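Local coordinates for NAD-dependent epimerase/dehydratase (Methanobrevibacter ruminantium, PDB 6DNT), which probably interconverts UDP-N-acetylglucosamine and its 4-epimer with the help of bound NAD, and here holds UDP-N-acetylmuramic acid, at residues L96-H108 with L136-F150. Residues are numbered along the deposited sequence; the frame is centred on the assembly and turned at random. Where two conformers were deposited one is given.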
loop_
_atom_site.group_PDB
_atom_site.type_symbol
_atom_site.label_atom_id
_atom_site.label_comp_id
_atom_site.label_asym_id
_atom_site.label_seq_id
_atom_site.Cartn_x
_atom_site.Cartn_y
_atom_site.Cartn_z
ATOM N N LEU A 96 -7.012 8.060 -19.927
ATOM C CA LEU A 96 -5.907 7.127 -20.046
ATOM C C LEU A 96 -6.297 5.862 -20.809
ATOM O O LEU A 96 -5.456 5.268 -21.484
ATOM C CB LEU A 96 -5.321 6.782 -18.671
ATOM C CG LEU A 96 -4.845 7.965 -17.828
ATOM C CD1 LEU A 96 -4.470 7.508 -16.413
ATOM C CD2 LEU A 96 -3.678 8.678 -18.487
ATOM N N GLU A 97 -7.566 5.466 -20.721
ATOM C CA GLU A 97 -8.039 4.310 -21.487
ATOM C C GLU A 97 -7.807 4.559 -22.982
ATOM O O GLU A 97 -7.300 3.682 -23.681
ATOM C CB GLU A 97 -9.517 3.999 -21.221
ATOM C CG GLU A 97 -9.909 3.747 -19.763
ATOM C CD GLU A 97 -9.401 2.446 -19.149
ATOM O OE1 GLU A 97 -9.353 2.389 -17.892
ATOM O OE2 GLU A 97 -9.091 1.480 -19.885
ATOM N N LYS A 98 -8.123 5.772 -23.442
ATOM C CA LYS A 98 -7.908 6.168 -24.851
ATOM C C LYS A 98 -6.435 6.402 -25.203
ATOM O O LYS A 98 -5.944 5.903 -26.210
ATOM C CB LYS A 98 -8.720 7.435 -25.138
ATOM C CG LYS A 98 -8.747 7.900 -26.585
ATOM C CD LYS A 98 -9.408 9.271 -26.688
ATOM C CE LYS A 98 -9.404 9.792 -28.112
ATOM N NZ LYS A 98 -10.336 9.023 -28.979
ATOM N N ILE A 99 -5.719 7.137 -24.359
ATOM C CA ILE A 99 -4.314 7.469 -24.628
ATOM C C ILE A 99 -3.438 6.216 -24.725
ATOM O O ILE A 99 -2.545 6.142 -25.562
ATOM C CB ILE A 99 -3.750 8.454 -23.570
ATOM C CG1 ILE A 99 -4.502 9.793 -23.614
ATOM C CG2 ILE A 99 -2.249 8.701 -23.764
ATOM C CD1 ILE A 99 -4.418 10.584 -22.326
ATOM N N LEU A 100 -3.724 5.207 -23.903
ATOM C CA LEU A 100 -2.901 4.004 -23.896
ATOM C C LEU A 100 -3.248 2.973 -24.982
ATOM O O LEU A 100 -2.559 1.956 -25.081
ATOM C CB LEU A 100 -2.894 3.352 -22.507
ATOM C CG LEU A 100 -1.833 3.880 -21.534
ATOM C CD1 LEU A 100 -1.899 5.388 -21.339
ATOM C CD2 LEU A 100 -2.010 3.153 -20.213
ATOM N N LYS A 101 -4.273 3.225 -25.804
ATOM C CA LYS A 101 -4.606 2.306 -26.911
ATOM C C LYS A 101 -3.419 2.213 -27.859
ATOM O O LYS A 101 -2.864 3.231 -28.256
ATOM C CB LYS A 101 -5.848 2.776 -27.679
ATOM C CG LYS A 101 -6.338 1.788 -28.741
ATOM C CD LYS A 101 -7.511 2.341 -29.550
ATOM C CE LYS A 101 -7.098 2.845 -30.927
ATOM N NZ LYS A 101 -8.261 3.404 -31.672
ATOM N N ASP A 102 -3.008 0.992 -28.176
ATOM C CA ASP A 102 -1.907 0.735 -29.117
ATOM C C ASP A 102 -0.528 1.263 -28.676
ATOM O O ASP A 102 0.384 1.398 -29.497
ATOM C CB ASP A 102 -2.256 1.249 -30.531
ATOM C CG ASP A 102 -3.524 0.604 -31.103
ATOM O OD1 ASP A 102 -3.711 -0.624 -30.946
ATOM O OD2 ASP A 102 -4.327 1.336 -31.719
ATOM N N LYS A 103 -0.358 1.535 -27.384
ATOM C CA LYS A 103 0.968 1.840 -26.852
ATOM C C LYS A 103 1.651 0.542 -26.440
ATOM O O LYS A 103 0.984 -0.415 -26.076
ATOM C CB LYS A 103 0.855 2.799 -25.670
ATOM C CG LYS A 103 0.213 4.124 -26.019
ATOM C CD LYS A 103 1.072 4.966 -26.961
ATOM C CE LYS A 103 0.540 6.391 -27.062
ATOM N NZ LYS A 103 -0.757 6.462 -27.791
ATOM N N ASP A 104 2.976 0.516 -26.498
ATOM C CA ASP A 104 3.772 -0.663 -26.145
ATOM C C ASP A 104 4.168 -0.681 -24.664
ATOM O O ASP A 104 3.964 -1.675 -23.971
ATOM C CB ASP A 104 5.038 -0.714 -26.990
ATOM C CG ASP A 104 4.744 -0.858 -28.476
ATOM O OD1 ASP A 104 4.150 -1.882 -28.866
ATOM O OD2 ASP A 104 5.078 0.062 -29.245
ATOM N N TYR A 105 4.755 0.419 -24.193
ATOM C CA TYR A 105 5.297 0.502 -22.834
ATOM C C TYR A 105 4.848 1.787 -22.168
ATOM O O TYR A 105 4.621 2.793 -22.846
ATOM C CB TYR A 105 6.822 0.491 -22.854
ATOM C CG TYR A 105 7.420 -0.712 -23.514
ATOM C CD1 TYR A 105 7.217 -1.983 -22.995
ATOM C CD2 TYR A 105 8.198 -0.585 -24.667
ATOM C CE1 TYR A 105 7.769 -3.101 -23.599
ATOM C CE2 TYR A 105 8.748 -1.699 -25.282
ATOM C CZ TYR A 105 8.523 -2.952 -24.747
ATOM O OH TYR A 105 9.068 -4.054 -25.357
ATOM N N VAL A 106 4.717 1.735 -20.843
ATOM C CA VAL A 106 4.370 2.886 -20.035
ATOM C C VAL A 106 5.414 3.049 -18.937
ATOM O O VAL A 106 5.648 2.140 -18.154
ATOM C CB VAL A 106 2.972 2.739 -19.404
ATOM C CG1 VAL A 106 2.670 3.902 -18.470
ATOM C CG2 VAL A 106 1.916 2.628 -20.502
ATOM N N PHE A 107 6.044 4.218 -18.913
ATOM C CA PHE A 107 7.022 4.576 -17.877
ATOM C C PHE A 107 6.302 5.541 -16.958
ATOM O O PHE A 107 5.925 6.639 -17.390
ATOM C CB PHE A 107 8.247 5.235 -18.483
ATOM C CG PHE A 107 8.993 4.356 -19.436
ATOM C CD1 PHE A 107 8.639 4.339 -20.789
ATOM C CD2 PHE A 107 10.030 3.540 -19.003
ATOM C CE1 PHE A 107 9.316 3.529 -21.687
ATOM C CE2 PHE A 107 10.706 2.730 -19.905
ATOM C CZ PHE A 107 10.333 2.717 -21.237
ATOM N N HIS A 108 6.063 5.135 -15.713
ATOM C CA HIS A 108 5.277 5.950 -14.811
ATOM C C HIS A 108 6.181 6.671 -13.812
ATOM O O HIS A 108 6.572 6.101 -12.796
ATOM C CB HIS A 108 4.217 5.105 -14.103
ATOM C CG HIS A 108 3.370 5.871 -13.151
ATOM N ND1 HIS A 108 2.966 7.166 -13.380
ATOM C CD2 HIS A 108 2.819 5.511 -11.966
ATOM C CE1 HIS A 108 2.228 7.578 -12.372
ATOM N NE2 HIS A 108 2.120 6.590 -11.503
ATOM N N LEU A 136 -3.955 4.743 -13.951
ATOM C CA LEU A 136 -3.043 4.405 -15.021
ATOM C C LEU A 136 -2.905 2.891 -15.191
ATOM O O LEU A 136 -2.961 2.367 -16.314
ATOM C CB LEU A 136 -1.670 5.064 -14.799
ATOM C CG LEU A 136 -0.579 4.799 -15.837
ATOM C CD1 LEU A 136 -0.899 5.482 -17.157
ATOM C CD2 LEU A 136 0.773 5.246 -15.274
ATOM N N PHE A 137 -2.741 2.182 -14.076
ATOM C CA PHE A 137 -2.547 0.740 -14.124
ATOM C C PHE A 137 -3.796 0.028 -14.669
ATOM O O PHE A 137 -3.670 -0.989 -15.369
ATOM C CB PHE A 137 -2.174 0.164 -12.756
ATOM C CG PHE A 137 -0.916 0.745 -12.133
ATOM C CD1 PHE A 137 0.064 1.397 -12.882
ATOM C CD2 PHE A 137 -0.721 0.614 -10.756
ATOM C CE1 PHE A 137 1.190 1.914 -12.251
ATOM C CE2 PHE A 137 0.411 1.110 -10.139
ATOM C CZ PHE A 137 1.366 1.756 -10.890
ATOM N N ILE A 138 -4.980 0.561 -14.361
ATOM C CA ILE A 138 -6.236 0.015 -14.914
ATOM C C ILE A 138 -6.247 0.177 -16.437
ATOM O O ILE A 138 -6.521 -0.769 -17.178
ATOM C CB ILE A 138 -7.470 0.681 -14.268
ATOM C CG1 ILE A 138 -7.590 0.250 -12.794
ATOM C CG2 ILE A 138 -8.741 0.320 -15.035
ATOM C CD1 ILE A 138 -8.507 1.137 -11.964
ATOM N N ALA A 139 -5.910 1.373 -16.901
ATOM C CA ALA A 139 -5.791 1.602 -18.339
ATOM C C ALA A 139 -4.694 0.747 -18.979
ATOM O O ALA A 139 -4.839 0.353 -20.132
ATOM C CB ALA A 139 -5.560 3.074 -18.624
ATOM N N CYS A 140 -3.598 0.463 -18.260
ATOM C CA CYS A 140 -2.547 -0.415 -18.780
ATOM C C CYS A 140 -3.086 -1.820 -19.031
ATOM O O CYS A 140 -2.894 -2.376 -20.122
ATOM C CB CYS A 140 -1.353 -0.516 -17.836
ATOM S SG CYS A 140 -0.328 0.975 -17.741
ATOM N N LYS A 141 -3.752 -2.394 -18.029
ATOM C CA LYS A 141 -4.221 -3.772 -18.175
ATOM C C LYS A 141 -5.368 -3.860 -19.182
ATOM O O LYS A 141 -5.432 -4.834 -19.944
ATOM C CB LYS A 141 -4.522 -4.450 -16.822
ATOM C CG LYS A 141 -5.686 -3.912 -16.012
ATOM C CD LYS A 141 -7.009 -4.558 -16.380
ATOM C CE LYS A 141 -8.123 -4.089 -15.451
ATOM N NZ LYS A 141 -9.457 -4.601 -15.871
ATOM N N ASN A 142 -6.215 -2.844 -19.245
ATOM C CA ASN A 142 -7.311 -2.840 -20.231
ATOM C C ASN A 142 -6.801 -2.728 -21.656
ATOM O O ASN A 142 -7.446 -3.228 -22.574
ATOM C CB ASN A 142 -8.315 -1.728 -19.970
ATOM C CG ASN A 142 -9.182 -1.985 -18.753
ATOM O OD1 ASN A 142 -9.397 -3.127 -18.341
ATOM N ND2 ASN A 142 -9.705 -0.925 -18.194
ATOM N N ASN A 143 -5.644 -2.097 -21.841
ATOM C CA ASN A 143 -5.047 -1.966 -23.169
ATOM C C ASN A 143 -3.969 -2.994 -23.505
ATOM O O ASN A 143 -3.334 -2.866 -24.542
ATOM C CB ASN A 143 -4.508 -0.544 -23.356
ATOM C CG ASN A 143 -5.608 0.459 -23.548
ATOM O OD1 ASN A 143 -6.266 0.502 -24.590
ATOM N ND2 ASN A 143 -5.795 1.311 -22.555
ATOM N N ASN A 144 -3.747 -3.978 -22.628
ATOM C CA ASN A 144 -2.751 -5.030 -22.841
ATOM C C ASN A 144 -1.352 -4.462 -23.111
ATOM O O ASN A 144 -0.611 -4.941 -23.977
ATOM C CB ASN A 144 -3.212 -5.970 -23.968
ATOM C CG ASN A 144 -4.618 -6.482 -23.742
ATOM O OD1 ASN A 144 -4.844 -7.290 -22.853
ATOM N ND2 ASN A 144 -5.576 -5.986 -24.527
ATOM N N ILE A 145 -1.006 -3.430 -22.340
ATOM C CA ILE A 145 0.327 -2.821 -22.367
ATOM C C ILE A 145 1.354 -3.914 -22.058
ATOM O O ILE A 145 1.147 -4.717 -21.143
ATOM C CB ILE A 145 0.386 -1.675 -21.314
ATOM C CG1 ILE A 145 -0.463 -0.478 -21.784
ATOM C CG2 ILE A 145 1.816 -1.241 -20.982
ATOM C CD1 ILE A 145 -0.052 0.157 -23.090
ATOM N N LYS A 146 2.431 -3.970 -22.842
ATOM C CA LYS A 146 3.429 -5.039 -22.689
ATOM C C LYS A 146 4.148 -4.944 -21.361
ATOM O O LYS A 146 4.434 -5.963 -20.740
ATOM C CB LYS A 146 4.453 -5.034 -23.826
ATOM C CG LYS A 146 3.870 -5.498 -25.148
ATOM C CD LYS A 146 4.849 -5.269 -26.299
ATOM C CE LYS A 146 4.160 -5.396 -27.653
ATOM N NZ LYS A 146 3.095 -4.371 -27.866
ATOM N N LYS A 147 4.449 -3.724 -20.917
ATOM C CA LYS A 147 5.118 -3.560 -19.629
ATOM C C LYS A 147 4.908 -2.165 -19.065
ATOM O O LYS A 147 4.931 -1.180 -19.813
ATOM C CB LYS A 147 6.607 -3.821 -19.775
ATOM C CG LYS A 147 7.328 -4.099 -18.461
ATOM C CD LYS A 147 7.852 -5.509 -18.408
ATOM C CE LYS A 147 8.812 -5.690 -17.264
ATOM N NZ LYS A 147 10.006 -6.472 -17.682
ATOM N N VAL A 148 4.793 -2.093 -17.737
ATOM C CA VAL A 148 4.784 -0.841 -16.983
ATOM C C VAL A 148 6.115 -0.738 -16.235
ATOM O O VAL A 148 6.518 -1.714 -15.603
ATOM C CB VAL A 148 3.649 -0.850 -15.944
ATOM C CG1 VAL A 148 3.760 0.355 -15.013
ATOM C CG2 VAL A 148 2.285 -0.911 -16.628
ATOM N N ILE A 149 6.806 0.405 -16.295
ATOM C CA ILE A 149 8.051 0.568 -15.565
ATOM C C ILE A 149 7.722 1.672 -14.569
ATOM O O ILE A 149 7.467 2.799 -14.974
ATOM C CB ILE A 149 9.225 0.915 -16.488
ATOM C CG1 ILE A 149 9.357 -0.120 -17.633
ATOM C CG2 ILE A 149 10.506 0.966 -15.661
ATOM C CD1 ILE A 149 8.447 0.125 -18.826
ATOM N N PHE A 150 7.695 1.323 -13.283
ATOM C CA PHE A 150 7.239 2.224 -12.219
ATOM C C PHE A 150 8.415 2.750 -11.396
ATOM O O PHE A 150 9.275 1.983 -11.006
ATOM C CB PHE A 150 6.278 1.485 -11.281
ATOM C CG PHE A 150 5.850 2.300 -10.094
ATOM C CD1 PHE A 150 5.169 3.494 -10.264
ATOM C CD2 PHE A 150 6.167 1.898 -8.797
ATOM C CE1 PHE A 150 4.801 4.267 -9.176
ATOM C CE2 PHE A 150 5.798 2.671 -7.705
ATOM C CZ PHE A 150 5.116 3.849 -7.888
HETATM O O HOH W 1 -4.780 -1.198 -27.155
HETATM O O HOH W 2 1.256 -3.186 -25.813
HETATM O O HOH W 3 -1.667 -0.879 -26.222
#
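Val106 and Val148 lie side by side as a bridge pair in neighbouring parallel strands, 105-108 and 147-150, whose axes run 4.7 Å apart at 14°. Val106 N gives its hydrogen to Lys147 O, Ile149 N to Val106 O, and His108 N to Ile149 O at 2.8 Å. Residues 136-142, the end of helix 122-142, run back nearly antiparallel over the Val106 and His108 face and lead into strand 147-150, the beta-alpha-beta crossover of a Rossmann fold.

Leu136 has CG anti to its own N (chi1 180°), which carries CD2 over one face of the His108 ring, 3.4 Å from His108 CG, a CH-pi contact; CD1 meets Leu100 CD2. Ala139 has only a methyl, so helix 96-99 comes close, Leu96 CB lying 3.7 Å from Ala139 CB. On the other face of the sheet, Phe107 and Ile149 pack side by side.

Asn143, just past the helix, suits its place because its amide offers two N-H groups to two carbonyls: ND2 meets a lone pair of Glu97 O in the carbonyl plane at 3.0 Å and also bonds Ala139 O. With an alanine in its place, Glu97 O would probably lose this donor, and the polar tie to helix 96-99 would go with it. Ahead of Val106 and Val148, Lys146 NZ forms a salt bridge with Asp104 OD1 (2.9 Å), while OD2 accepts from Asn38 N.

His108 combines a flat face for Leu136 with two ring nitrogens, which bond Thr42 and Ser133. Strand 38-42 flanks 105-108 away from 147-150, helix 176-195 packs on Phe137 and Phe150, and helix 250-262 covers Phe107 and Ile149.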